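Local coordinates for protein PBP5 (Haemophilus influenzae, PDB 3A3J) that removes the terminal D-alanine from the stem peptides of cell-wall precursors, as a serine-type D-alanyl-D-alanine carboxypeptidase of the penicillin-binding protein class, at residues V270-K275 with N340-E344; V278-F283 with N335-N340; D16-A21 with H286-I290; F250-F256 with K292-V298. All coordinates share one frame; numbering follows the deposited sequence.

Contact 1: V270-K275 with N340-E344; sequences VYYGDK and NDVGE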
loop_
_atom_site.group_PDB
_atom_site.type_symbol
_atom_site.label_atom_id
_atom_site.label_comp_id
_atom_site.label_asym_id
_atom_site.label_seq_id
_atom_site.Cartn_x
_atom_site.Cartn_y
_atom_site.Cartn_z
ATOM N N VAL A 270 0.949 -25.818 -31.543
ATOM C CA VAL A 270 2.081 -26.462 -30.837
ATOM C C VAL A 270 2.714 -27.606 -31.700
ATOM O O VAL A 270 1.984 -28.399 -32.325
ATOM C CB VAL A 270 1.599 -27.079 -29.523
ATOM C CG1 VAL A 270 2.796 -27.714 -28.725
ATOM C CG2 VAL A 270 0.936 -25.998 -28.692
ATOM N N TYR A 271 4.042 -27.714 -31.705
ATOM C CA TYR A 271 4.711 -28.730 -32.529
ATOM C C TYR A 271 5.041 -29.956 -31.708
ATOM O O TYR A 271 5.578 -29.855 -30.584
ATOM C CB TYR A 271 5.984 -28.149 -33.169
ATOM C CG TYR A 271 5.599 -27.192 -34.252
ATOM C CD1 TYR A 271 5.343 -25.863 -33.970
ATOM C CD2 TYR A 271 5.374 -27.651 -35.534
ATOM C CE1 TYR A 271 4.927 -24.990 -34.959
ATOM C CE2 TYR A 271 4.977 -26.821 -36.529
ATOM C CZ TYR A 271 4.754 -25.469 -36.242
ATOM O OH TYR A 271 4.358 -24.624 -37.258
ATOM N N TYR A 272 4.649 -31.113 -32.240
ATOM C CA TYR A 272 5.146 -32.377 -31.679
ATOM C C TYR A 272 4.633 -32.707 -30.249
ATOM O O TYR A 272 5.422 -33.073 -29.393
ATOM C CB TYR A 272 6.690 -32.327 -31.632
ATOM C CG TYR A 272 7.379 -31.893 -32.916
ATOM C CD1 TYR A 272 6.978 -32.395 -34.170
ATOM C CD2 TYR A 272 8.439 -31.022 -32.877
ATOM C CE1 TYR A 272 7.646 -32.014 -35.365
ATOM C CE2 TYR A 272 9.113 -30.634 -34.053
ATOM C CZ TYR A 272 8.690 -31.144 -35.274
ATOM O OH TYR A 272 9.322 -30.766 -36.392
ATOM N N GLY A 273 3.339 -32.567 -29.968
ATOM C CA GLY A 273 2.849 -32.902 -28.616
ATOM C C GLY A 273 1.500 -33.580 -28.665
ATOM O O GLY A 273 1.014 -33.888 -29.757
ATOM N N ASP A 274 0.862 -33.784 -27.505
ATOM C CA ASP A 274 -0.446 -34.481 -27.494
ATOM C C ASP A 274 -1.591 -33.715 -28.125
ATOM O O ASP A 274 -2.560 -34.338 -28.503
ATOM C CB ASP A 274 -0.918 -34.907 -26.092
ATOM C CG ASP A 274 0.101 -34.621 -25.003
ATOM O OD1 ASP A 274 0.713 -35.601 -24.493
ATOM O OD2 ASP A 274 0.283 -33.427 -24.653
ATOM N N LYS A 275 -1.589 -32.391 -28.166
ATOM C CA LYS A 275 -2.597 -31.769 -29.042
ATOM C C LYS A 275 -1.910 -30.866 -30.037
ATOM O O LYS A 275 -0.724 -30.644 -29.954
ATOM C CB LYS A 275 -3.683 -30.921 -28.332
ATOM C CG LYS A 275 -4.453 -31.587 -27.229
ATOM C CD LYS A 275 -3.764 -31.347 -25.918
ATOM C CE LYS A 275 -4.173 -32.414 -24.921
ATOM N NZ LYS A 275 -3.257 -32.293 -23.748
ATOM N N ASN A 340 -3.191 -24.724 -20.411
ATOM C CA ASN A 340 -3.335 -26.162 -20.164
ATOM C C ASN A 340 -2.015 -26.912 -20.442
ATOM O O ASN A 340 -1.159 -26.411 -21.220
ATOM C CB ASN A 340 -4.554 -26.742 -20.928
ATOM C CG ASN A 340 -5.190 -25.737 -21.979
ATOM O OD1 ASN A 340 -4.668 -25.518 -23.128
ATOM N ND2 ASN A 340 -6.350 -25.170 -21.602
ATOM N N ASP A 341 -1.806 -28.064 -19.787
ATOM C CA ASP A 341 -0.600 -28.881 -20.032
ATOM C C ASP A 341 -0.614 -29.427 -21.490
ATOM O O ASP A 341 -1.689 -29.769 -21.990
ATOM C CB ASP A 341 -0.532 -30.078 -19.096
ATOM C CG ASP A 341 0.154 -29.786 -17.769
ATOM O OD1 ASP A 341 0.893 -28.777 -17.613
ATOM O OD2 ASP A 341 -0.044 -30.629 -16.862
ATOM N N VAL A 342 0.557 -29.458 -22.151
ATOM C CA VAL A 342 0.762 -30.219 -23.405
ATOM C C VAL A 342 2.013 -31.139 -23.273
ATOM O O VAL A 342 3.174 -30.684 -23.188
ATOM C CB VAL A 342 0.884 -29.306 -24.647
ATOM C CG1 VAL A 342 1.020 -30.141 -25.956
ATOM C CG2 VAL A 342 -0.333 -28.466 -24.755
ATOM N N GLY A 343 1.771 -32.442 -23.217
ATOM C CA GLY A 343 2.883 -33.344 -23.011
ATOM C C GLY A 343 3.475 -33.852 -24.323
ATOM O O GLY A 343 3.148 -33.379 -25.426
ATOM N N GLU A 344 4.319 -34.861 -24.154
ATOM C CA GLU A 344 4.921 -35.646 -25.232
ATOM C C GLU A 344 6.177 -34.843 -25.526
ATOM O O GLU A 344 7.317 -35.328 -25.527
ATOM C CB GLU A 344 3.950 -35.856 -26.422
ATOM C CG GLU A 344 4.632 -36.117 -27.748
ATOM C CD GLU A 344 3.834 -37.055 -28.654
ATOM O OE1 GLU A 344 2.847 -36.568 -29.252
ATOM O OE2 GLU A 344 4.195 -38.269 -28.756
ATOM O OXT GLU A 344 6.047 -33.622 -25.653
#

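Contact 2: V278-F283 with N335-N340; sequences VKLGAF and NLQVMN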
loop_
_atom_site.group_PDB
_atom_site.type_symbol
_atom_site.label_atom_id
_atom_site.label_comp_id
_atom_site.label_asym_id
_atom_site.label_seq_id
_atom_site.Cartn_x
_atom_site.Cartn_y
_atom_site.Cartn_z
ATOM N N VAL A 278 -2.737 -24.915 -28.288
ATOM C CA VAL A 278 -2.789 -24.656 -26.839
ATOM C C VAL A 278 -3.385 -23.271 -26.624
ATOM O O VAL A 278 -3.255 -22.378 -27.484
ATOM C CB VAL A 278 -1.428 -24.890 -26.110
ATOM C CG1 VAL A 278 -0.437 -23.821 -26.365
ATOM C CG2 VAL A 278 -1.645 -25.021 -24.626
ATOM N N LYS A 279 -4.099 -23.133 -25.500
ATOM C CA LYS A 279 -4.736 -21.891 -25.117
ATOM C C LYS A 279 -3.729 -21.078 -24.359
ATOM O O LYS A 279 -2.955 -21.623 -23.569
ATOM C CB LYS A 279 -5.954 -22.207 -24.254
ATOM C CG LYS A 279 -7.108 -22.750 -25.074
ATOM C CD LYS A 279 -7.590 -21.654 -26.058
ATOM C CE LYS A 279 -9.107 -21.668 -26.295
ATOM N NZ LYS A 279 -9.407 -22.201 -27.648
ATOM N N LEU A 280 -3.702 -19.787 -24.627
ATOM C CA LEU A 280 -2.819 -18.860 -23.940
ATOM C C LEU A 280 -3.663 -17.881 -23.126
ATOM O O LEU A 280 -4.817 -17.636 -23.465
ATOM C CB LEU A 280 -1.999 -18.064 -24.973
ATOM C CG LEU A 280 -1.145 -18.924 -25.963
ATOM C CD1 LEU A 280 -0.400 -18.053 -26.914
ATOM C CD2 LEU A 280 -0.222 -19.951 -25.227
ATOM N N GLY A 281 -3.066 -17.278 -22.110
ATOM C CA GLY A 281 -3.732 -16.262 -21.294
ATOM C C GLY A 281 -2.833 -15.903 -20.139
ATOM O O GLY A 281 -1.593 -15.951 -20.295
ATOM N N ALA A 282 -3.458 -15.571 -18.989
ATOM C CA ALA A 282 -2.777 -15.174 -17.729
ATOM C C ALA A 282 -3.554 -15.743 -16.532
ATOM O O ALA A 282 -4.787 -15.801 -16.521
ATOM C CB ALA A 282 -2.632 -13.643 -17.612
ATOM N N PHE A 283 -2.828 -16.249 -15.550
ATOM C CA PHE A 283 -3.479 -16.792 -14.364
ATOM C C PHE A 283 -3.753 -15.687 -13.304
ATOM O O PHE A 283 -4.350 -15.961 -12.256
ATOM C CB PHE A 283 -2.710 -18.021 -13.814
ATOM C CG PHE A 283 -2.966 -19.279 -14.613
ATOM C CD1 PHE A 283 -4.212 -19.937 -14.535
ATOM C CD2 PHE A 283 -2.035 -19.724 -15.538
ATOM C CE1 PHE A 283 -4.489 -21.087 -15.311
ATOM C CE2 PHE A 283 -2.273 -20.848 -16.308
ATOM C CZ PHE A 283 -3.516 -21.542 -16.198
ATOM N N ASN A 335 3.169 -10.823 -18.771
ATOM C CA ASN A 335 3.441 -12.163 -19.208
ATOM C C ASN A 335 2.255 -12.844 -19.836
ATOM O O ASN A 335 1.133 -12.540 -19.530
ATOM C CB ASN A 335 3.990 -13.012 -18.058
ATOM C CG ASN A 335 5.321 -12.535 -17.611
ATOM O OD1 ASN A 335 6.029 -11.816 -18.339
ATOM N ND2 ASN A 335 5.696 -12.921 -16.421
ATOM N N LEU A 336 2.545 -13.777 -20.729
ATOM C CA LEU A 336 1.520 -14.602 -21.357
ATOM C C LEU A 336 1.874 -16.026 -21.023
ATOM O O LEU A 336 3.023 -16.429 -21.168
ATOM C CB LEU A 336 1.604 -14.403 -22.851
ATOM C CG LEU A 336 0.541 -14.991 -23.748
ATOM C CD1 LEU A 336 -0.856 -14.515 -23.384
ATOM C CD2 LEU A 336 0.909 -14.547 -25.173
ATOM N N GLN A 337 0.898 -16.800 -20.597
ATOM C CA GLN A 337 1.187 -18.143 -20.162
ATOM C C GLN A 337 0.374 -19.179 -20.891
ATOM O O GLN A 337 -0.697 -18.912 -21.448
ATOM C CB GLN A 337 0.956 -18.320 -18.640
ATOM C CG GLN A 337 1.645 -17.320 -17.725
ATOM C CD GLN A 337 0.937 -17.277 -16.353
ATOM O OE1 GLN A 337 -0.009 -16.506 -16.162
ATOM N NE2 GLN A 337 1.334 -18.173 -15.435
ATOM N N VAL A 338 0.904 -20.391 -20.863
ATOM C CA VAL A 338 0.203 -21.545 -21.365
ATOM C C VAL A 338 -0.866 -21.901 -20.289
ATOM O O VAL A 338 -0.584 -21.873 -19.090
ATOM C CB VAL A 338 1.268 -22.694 -21.567
ATOM C CG1 VAL A 338 0.609 -24.066 -21.818
ATOM C CG2 VAL A 338 2.311 -22.288 -22.680
ATOM N N MET A 339 -2.075 -22.226 -20.712
ATOM C CA MET A 339 -3.212 -22.363 -19.797
ATOM C C MET A 339 -3.538 -23.819 -19.487
ATOM O O MET A 339 -4.133 -24.114 -18.450
ATOM C CB MET A 339 -4.470 -21.745 -20.402
ATOM C CG MET A 339 -4.301 -20.328 -20.812
ATOM S SD MET A 339 -3.891 -19.206 -19.424
ATOM C CE MET A 339 -2.138 -19.352 -19.300
ATOM N N ASN A 340 -3.191 -24.724 -20.411
ATOM C CA ASN A 340 -3.335 -26.162 -20.164
ATOM C C ASN A 340 -2.015 -26.912 -20.442
ATOM O O ASN A 340 -1.159 -26.411 -21.220
ATOM C CB ASN A 340 -4.554 -26.742 -20.928
ATOM C CG ASN A 340 -5.190 -25.737 -21.979
ATOM O OD1 ASN A 340 -4.668 -25.518 -23.128
ATOM N ND2 ASN A 340 -6.350 -25.170 -21.602
#

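Contact 3: D16-A21 with H286-I290; sequences DYNSGA and HFITI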
loop_
_atom_site.group_PDB
_atom_site.type_symbol
_atom_site.label_atom_id
_atom_site.label_comp_id
_atom_site.label_asym_id
_atom_site.label_seq_id
_atom_site.Cartn_x
_atom_site.Cartn_y
_atom_site.Cartn_z
ATOM N N ASP A 16 -1.092 4.463 -9.127
ATOM C CA ASP A 16 -2.338 3.743 -9.259
ATOM C C ASP A 16 -2.229 2.461 -8.454
ATOM O O ASP A 16 -1.268 1.694 -8.618
ATOM C CB ASP A 16 -2.614 3.355 -10.742
ATOM C CG ASP A 16 -3.928 2.641 -10.914
ATOM O OD1 ASP A 16 -5.002 3.286 -11.155
ATOM O OD2 ASP A 16 -3.940 1.429 -10.729
ATOM N N TYR A 17 -3.224 2.214 -7.609
ATOM C CA TYR A 17 -3.201 1.045 -6.714
ATOM C C TYR A 17 -3.242 -0.242 -7.568
ATOM O O TYR A 17 -2.688 -1.288 -7.205
ATOM C CB TYR A 17 -4.428 1.089 -5.842
ATOM C CG TYR A 17 -4.789 -0.207 -5.123
ATOM C CD1 TYR A 17 -3.993 -0.704 -4.030
ATOM C CD2 TYR A 17 -5.910 -0.929 -5.500
ATOM C CE1 TYR A 17 -4.340 -1.897 -3.348
ATOM C CE2 TYR A 17 -6.250 -2.132 -4.864
ATOM C CZ TYR A 17 -5.464 -2.595 -3.779
ATOM O OH TYR A 17 -5.853 -3.741 -3.175
ATOM N N ASN A 18 -3.939 -0.181 -8.697
ATOM C CA ASN A 18 -4.320 -1.432 -9.316
ATOM C C ASN A 18 -3.274 -1.920 -10.255
ATOM O O ASN A 18 -3.118 -3.095 -10.398
ATOM C CB ASN A 18 -5.640 -1.333 -10.004
ATOM C CG ASN A 18 -6.784 -1.506 -9.066
ATOM O OD1 ASN A 18 -7.535 -0.584 -8.837
ATOM N ND2 ASN A 18 -6.961 -2.679 -8.555
ATOM N N SER A 19 -2.475 -1.022 -10.789
ATOM C CA SER A 19 -1.530 -1.358 -11.834
ATOM C C SER A 19 -0.118 -1.127 -11.350
ATOM O O SER A 19 0.834 -1.661 -11.935
ATOM C CB SER A 19 -1.795 -0.450 -13.046
ATOM O OG SER A 19 -1.358 0.887 -12.791
ATOM N N GLY A 20 0.016 -0.310 -10.285
ATOM C CA GLY A 20 1.291 -0.086 -9.612
ATOM C C GLY A 20 2.072 0.973 -10.327
ATOM O O GLY A 20 3.209 1.259 -9.984
ATOM N N ALA A 21 1.482 1.605 -11.332
ATOM C CA ALA A 21 2.277 2.588 -12.097
ATOM C C ALA A 21 2.445 3.916 -11.327
ATOM O O ALA A 21 1.507 4.420 -10.711
ATOM C CB ALA A 21 1.606 2.868 -13.447
ATOM N N HIS A 286 -4.584 -8.222 -14.780
ATOM C CA HIS A 286 -3.545 -7.256 -15.074
ATOM C C HIS A 286 -4.240 -5.952 -15.423
ATOM O O HIS A 286 -5.375 -5.987 -15.925
ATOM C CB HIS A 286 -2.700 -7.666 -16.287
ATOM C CG HIS A 286 -1.479 -6.825 -16.458
ATOM N ND1 HIS A 286 -0.265 -7.145 -15.885
ATOM C CD2 HIS A 286 -1.284 -5.653 -17.114
ATOM C CE1 HIS A 286 0.624 -6.199 -16.166
ATOM N NE2 HIS A 286 0.026 -5.277 -16.907
ATOM N N PHE A 287 -3.568 -4.822 -15.167
ATOM C CA PHE A 287 -4.225 -3.504 -15.246
ATOM C C PHE A 287 -3.217 -2.566 -15.786
ATOM O O PHE A 287 -2.037 -2.691 -15.478
ATOM C CB PHE A 287 -4.685 -2.952 -13.880
ATOM C CG PHE A 287 -5.742 -3.789 -13.193
ATOM C CD1 PHE A 287 -7.091 -3.526 -13.386
ATOM C CD2 PHE A 287 -5.376 -4.783 -12.291
ATOM C CE1 PHE A 287 -8.055 -4.260 -12.756
ATOM C CE2 PHE A 287 -6.342 -5.529 -11.674
ATOM C CZ PHE A 287 -7.676 -5.278 -11.895
ATOM N N ILE A 288 -3.651 -1.619 -16.595
ATOM C CA ILE A 288 -2.682 -0.644 -17.027
ATOM C C ILE A 288 -3.241 0.744 -16.801
ATOM O O ILE A 288 -4.449 0.933 -16.653
ATOM C CB ILE A 288 -2.201 -0.873 -18.507
ATOM C CG1 ILE A 288 -3.336 -0.620 -19.501
ATOM C CG2 ILE A 288 -1.606 -2.273 -18.651
ATOM C CD1 ILE A 288 -2.789 -0.237 -20.936
ATOM N N THR A 289 -2.355 1.704 -16.733
ATOM C CA THR A 289 -2.773 3.058 -16.560
ATOM C C THR A 289 -2.343 3.892 -17.778
ATOM O O THR A 289 -1.175 3.932 -18.124
ATOM C CB THR A 289 -2.153 3.620 -15.243
ATOM O OG1 THR A 289 -2.603 2.828 -14.128
ATOM C CG2 THR A 289 -2.512 5.115 -15.048
ATOM N N ILE A 290 -3.296 4.590 -18.388
ATOM C CA ILE A 290 -3.064 5.364 -19.630
ATOM C C ILE A 290 -3.669 6.765 -19.533
ATOM O O ILE A 290 -4.478 6.999 -18.659
ATOM C CB ILE A 290 -3.767 4.645 -20.795
ATOM C CG1 ILE A 290 -5.285 4.576 -20.504
ATOM C CG2 ILE A 290 -3.135 3.253 -21.007
ATOM C CD1 ILE A 290 -5.928 3.192 -20.666
#

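Contact 4: F250-F256 with K292-V298; sequences FANFETF and KGKQSEV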
loop_
_atom_site.group_PDB
_atom_site.type_symbol
_atom_site.label_atom_id
_atom_site.label_comp_id
_atom_site.label_asym_id
_atom_site.label_seq_id
_atom_site.Cartn_x
_atom_site.Cartn_y
_atom_site.Cartn_z
ATOM N N PHE A 250 -6.896 11.626 -10.971
ATOM C CA PHE A 250 -8.217 11.275 -11.478
ATOM C C PHE A 250 -8.643 12.126 -12.711
ATOM O O PHE A 250 -9.463 11.670 -13.511
ATOM C CB PHE A 250 -9.286 11.410 -10.410
ATOM C CG PHE A 250 -9.130 10.461 -9.259
ATOM C CD1 PHE A 250 -9.012 9.068 -9.466
ATOM C CD2 PHE A 250 -9.134 10.951 -7.951
ATOM C CE1 PHE A 250 -8.882 8.202 -8.380
ATOM C CE2 PHE A 250 -9.019 10.111 -6.876
ATOM C CZ PHE A 250 -8.864 8.751 -7.063
ATOM N N ALA A 251 -8.100 13.341 -12.845
ATOM C CA ALA A 251 -8.420 14.219 -13.985
ATOM C C ALA A 251 -7.807 13.680 -15.245
ATOM O O ALA A 251 -8.441 13.693 -16.286
ATOM C CB ALA A 251 -7.903 15.661 -13.769
ATOM N N ASN A 252 -6.561 13.209 -15.141
ATOM C CA ASN A 252 -5.742 12.963 -16.295
ATOM C C ASN A 252 -5.474 11.503 -16.710
ATOM O O ASN A 252 -4.795 11.267 -17.696
ATOM C CB ASN A 252 -4.403 13.638 -16.085
ATOM C CG ASN A 252 -4.493 15.144 -16.195
ATOM O OD1 ASN A 252 -4.753 15.857 -15.205
ATOM N ND2 ASN A 252 -4.276 15.648 -17.400
ATOM N N PHE A 253 -5.944 10.504 -15.980
ATOM C CA PHE A 253 -5.439 9.190 -16.293
ATOM C C PHE A 253 -6.570 8.279 -15.995
ATOM O O PHE A 253 -7.513 8.675 -15.375
ATOM C CB PHE A 253 -4.278 8.824 -15.398
ATOM C CG PHE A 253 -2.982 9.573 -15.684
ATOM C CD1 PHE A 253 -2.028 9.038 -16.539
ATOM C CD2 PHE A 253 -2.706 10.759 -15.037
ATOM C CE1 PHE A 253 -0.806 9.709 -16.782
ATOM C CE2 PHE A 253 -1.506 11.454 -15.248
ATOM C CZ PHE A 253 -0.538 10.931 -16.130
ATOM N N GLU A 254 -6.493 7.055 -16.481
ATOM C CA GLU A 254 -7.513 6.089 -16.200
ATOM C C GLU A 254 -6.783 4.772 -16.165
ATOM O O GLU A 254 -5.618 4.679 -16.636
ATOM C CB GLU A 254 -8.548 6.063 -17.318
ATOM C CG GLU A 254 -7.947 5.873 -18.686
ATOM C CD GLU A 254 -9.000 5.946 -19.773
ATOM O OE1 GLU A 254 -10.024 6.648 -19.560
ATOM O OE2 GLU A 254 -8.813 5.306 -20.842
ATOM N N THR A 255 -7.479 3.764 -15.654
ATOM C CA THR A 255 -6.889 2.481 -15.411
ATOM C C THR A 255 -7.850 1.414 -15.898
ATOM O O THR A 255 -9.014 1.464 -15.652
ATOM C CB THR A 255 -6.569 2.310 -13.898
ATOM O OG1 THR A 255 -5.349 3.029 -13.627
ATOM C CG2 THR A 255 -6.411 0.835 -13.507
ATOM N N PHE A 256 -7.372 0.450 -16.643
ATOM C CA PHE A 256 -8.280 -0.597 -17.020
ATOM C C PHE A 256 -7.598 -1.968 -17.040
ATOM O O PHE A 256 -6.382 -2.106 -17.169
ATOM C CB PHE A 256 -9.029 -0.292 -18.341
ATOM C CG PHE A 256 -8.198 -0.501 -19.592
ATOM C CD1 PHE A 256 -8.390 -1.639 -20.394
ATOM C CD2 PHE A 256 -7.254 0.442 -19.988
ATOM C CE1 PHE A 256 -7.634 -1.845 -21.574
ATOM C CE2 PHE A 256 -6.495 0.246 -21.145
ATOM C CZ PHE A 256 -6.684 -0.911 -21.934
ATOM N N LYS A 292 -6.262 9.527 -19.796
ATOM C CA LYS A 292 -7.717 9.415 -19.796
ATOM C C LYS A 292 -8.253 9.539 -21.234
ATOM O O LYS A 292 -7.660 10.215 -22.066
ATOM C CB LYS A 292 -8.317 10.553 -18.976
ATOM C CG LYS A 292 -9.665 10.221 -18.340
ATOM C CD LYS A 292 -10.362 11.513 -17.934
ATOM C CE LYS A 292 -10.788 11.503 -16.472
ATOM N NZ LYS A 292 -11.843 10.478 -16.217
ATOM N N GLY A 293 -9.379 8.907 -21.511
ATOM C CA GLY A 293 -9.903 8.986 -22.848
ATOM C C GLY A 293 -9.286 8.068 -23.904
ATOM O O GLY A 293 -9.930 7.855 -24.915
ATOM N N LYS A 294 -8.091 7.495 -23.656
ATOM C CA LYS A 294 -7.268 6.777 -24.659
ATOM C C LYS A 294 -7.417 5.245 -24.746
ATOM O O LYS A 294 -6.622 4.554 -25.433
ATOM C CB LYS A 294 -5.776 7.060 -24.428
ATOM C CG LYS A 294 -5.316 8.539 -24.476
ATOM C CD LYS A 294 -4.963 9.034 -25.883
ATOM C CE LYS A 294 -5.277 10.532 -25.991
ATOM N NZ LYS A 294 -4.525 11.210 -27.051
ATOM N N GLN A 295 -8.417 4.693 -24.072
ATOM C CA GLN A 295 -8.531 3.254 -24.057
ATOM C C GLN A 295 -8.663 2.585 -25.434
ATOM O O GLN A 295 -8.013 1.552 -25.686
ATOM C CB GLN A 295 -9.693 2.819 -23.207
ATOM C CG GLN A 295 -9.619 1.331 -22.964
ATOM C CD GLN A 295 -10.597 0.909 -21.891
ATOM O OE1 GLN A 295 -11.147 1.757 -21.169
ATOM N NE2 GLN A 295 -10.814 -0.389 -21.765
ATOM N N SER A 296 -9.533 3.172 -26.282
ATOM C CA SER A 296 -9.759 2.782 -27.699
ATOM C C SER A 296 -8.491 2.624 -28.454
ATOM O O SER A 296 -8.354 1.702 -29.235
ATOM C CB SER A 296 -10.517 3.867 -28.456
ATOM O OG SER A 296 -11.822 4.052 -27.940
ATOM N N GLU A 297 -7.581 3.559 -28.273
ATOM C CA GLU A 297 -6.416 3.601 -29.119
ATOM C C GLU A 297 -5.301 2.643 -28.683
ATOM O O GLU A 297 -4.300 2.516 -29.379
ATOM C CB GLU A 297 -5.910 5.043 -29.220
ATOM C CG GLU A 297 -7.000 6.014 -29.708
ATOM C CD GLU A 297 -6.640 7.488 -29.487
ATOM O OE1 GLU A 297 -5.439 7.861 -29.610
ATOM O OE2 GLU A 297 -7.572 8.279 -29.186
ATOM N N VAL A 298 -5.450 1.962 -27.544
ATOM C CA VAL A 298 -4.388 1.025 -27.138
ATOM C C VAL A 298 -4.442 -0.260 -27.989
ATOM O O VAL A 298 -5.535 -0.789 -28.252
ATOM C CB VAL A 298 -4.398 0.709 -25.575
ATOM C CG1 VAL A 298 -3.877 1.899 -24.777
ATOM C CG2 VAL A 298 -5.781 0.324 -25.075
#

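Contact 1: V270-K275 with N340-E344
Asp274 N gives its hydrogen to Gly343 O at 3.1 Å, the one ordinary hydrogen bond between 270-275 and 340-344. It is bent, with 145° at the hydrogen, and the donor stands 42° above the carbonyl plane. A second polar link is weak: Lys275 NZ reaches Asp341 O at 3.5 Å. The lysine gets there by starting with CG anti to its carbonyl carbon and then turning sharply at chi2 (91°). Asp341 turns its carboxylate elsewhere, to the backbone N of Lys315. The carboxylate of Asp274 is modelled too close to the backbone of Gly343 for its exact place to be trusted.

The apolar part is small and centred on Val342. Its CG1 and Val270 CG1 meet tip to tip at 4.1 Å, and Val342 CG1 also lies 4.2 Å from Gly273 CA. Val278 of the neighbouring strand, together with Leu313, packs against both valines and completes a small buried cluster.

At the chain's end Glu344 lies alongside the turn, its CG 3.5 Å from Tyr272 O. Gly273, with no side chain, lets the backbones come close, its CA 3.2 Å from Gly343 O. The arrangement is that of a C-terminal tail laid across the turn of a beta hairpin, here between strands 264-271 and 277-281 of the C-terminal domain.

Contact 2: V278-F283 with N335-N340
Strands 278-281 and 335-338 run antiparallel, their axes 4.7 Å apart at closest approach and their directions 152° apart, with Leu280 opposite Val338 as a non-hydrogen-bonded pair and Gly281 opposite Gln337 as a hydrogen-bonded one. Gln337 N donates to Gly281 O at 2.6 Å, short and nearly straight. Beyond strand 335-338, Met339 N still bonds to Lys279 O, and Asn340 OD1 takes a weak bond from Lys279 N.

On the buried face, Val278 CG2 touches Val338 CG1 at 3.7 Å, while Leu280 and Leu336 cross at about a right angle, CB of the first 4.1 Å from CD1 of the second. Ile319 and Ile265 of the flanking strands pack beside this row.

Across the sheet, Gln337 stretches out beyond CG so that OE1 accepts from Phe283 N at 2.9 Å, holding the backbone at Phe283. Its NE2 lies at the edge of the Phe283 ring, the amide nearly perpendicular to it, and bonds to Gly316 O. Met339 curls back over Gly281, bent at chi2 (-62°), and sets SD over the ring face, 4.2 Å from the Phe283 centroid. Gly281 has no side chain to obstruct that sulfur. This Met-aromatic contact closes one side of a central strand pair in the beta-rich C-terminal domain.

Contact 3: D16-A21 with H286-I290
A pair of hydroxyls joins loop 16-21 to strand 286-290: Ser19 OG and Thr289 OG1 are hydrogen-bonded at 2.7 Å, and either could be the donor. Thr255 OG1 bonds to Thr289 OG1 as well as to Asp16 OD1, so the pair belongs to a small polar cluster.

The loop presents Ser19 through its own internal bonds. Asp16 OD2 grips two backbone nitrogens, Asn18 N at 2.6 Å from above the carboxylate plane and Ser19 N at 2.9 Å on its anti lone pair, which makes an Asx turn within an Asx motif. Ser19 OG sits between its backbone N and carbonyl carbon (chi1 73°), the rotamer from which it also accepts from Ala21 N in an ST turn. Both ends of the hydroxyl contact are therefore held by further bonds.

Next to this polar patch, Phe287 lies against the loop. Asn18 CB stands over one face of the ring, 4.2 Å from the Phe287 centroid and 18° off the normal, a CH-pi contact, while Asn18 O comes to 3.4 Å from Phe287 CD2. On the same side of Thr289 as the serine, Asp16 CB comes to 3.4 Å from Thr289 OG1, the two side chains crossing at a slant.

The loop follows strand 11-16 of the five-stranded sheet, with Tyr17 packed against helix 151-164. Strand 286-291 pairs with 253-259 and turns Ile288 and Ile290 the other way, onto strand 329-338.

Contact 4: F250-F256 with K292-V298
Gln295 lies flat on Phe256: its CG sits above the middle of the ring, 3.7 Å from the Phe256 centroid and 8° off the normal, and its amide continues over the same face, 25° from parallel. The extended chain beyond CG carries NE2 to 3.1 Å from Phe256 CD1. Val298 CG2 approaches the ring obliquely near Phe256 CZ, though this methyl is modelled too close to Gln295 O for its place to be sure.

Beside this stack, Glu254 reaches up to the loop. Its CG takes the position between backbone N and carbonyl carbon (chi1 53°), and OE1 accepts from Gly293 N at 3.1 Å, met from well above the carboxylate plane. OE2 lies 3.5 Å from Gln295 CB.

At the helix end, Lys292 N donates to Asn252 O at 3.1 Å. The lysine chain then folds back along the last turn, its CE 3.2 Å from Ala251 O.

Further out, strand 286-291 sets these groups in place. It bonds Glu254 and Phe256 through Ile290 and Ile288, and Ile290 also packs on the Phe256 ring. A type I turn from Gln295 to Val298 turns the valine toward Phe256, and Leu326 of strand 318-326 touches it.

Lys292 brings its positive charge near carbonyls at a helix C terminus, which is probably favourable, and the Glu254 carboxylate gains a backbone N-H; both interactions sit at the protein surface.

From the N terminus, loop 16-21 of the catalytic domain waits some 265 residues for its partner, strand 286-290, so contact 3 closes the longest loop and ties the two domains together. Contact 4 follows, joining the end of helix 235-252 and strand 253-259 to loop 292-298, and it crosses contact 3; they meet through Thr255 and through Ile290 against Phe256. Contact 1 opens at 270 and closes only at the C terminus, with contact 2 lying wholly within its span. The two share Asn340 and the packing of Val278, and both cross contacts 3 and 4. They close the distal end of the C-terminal domain, contact 1 about 34 Å from contact 3 between centres.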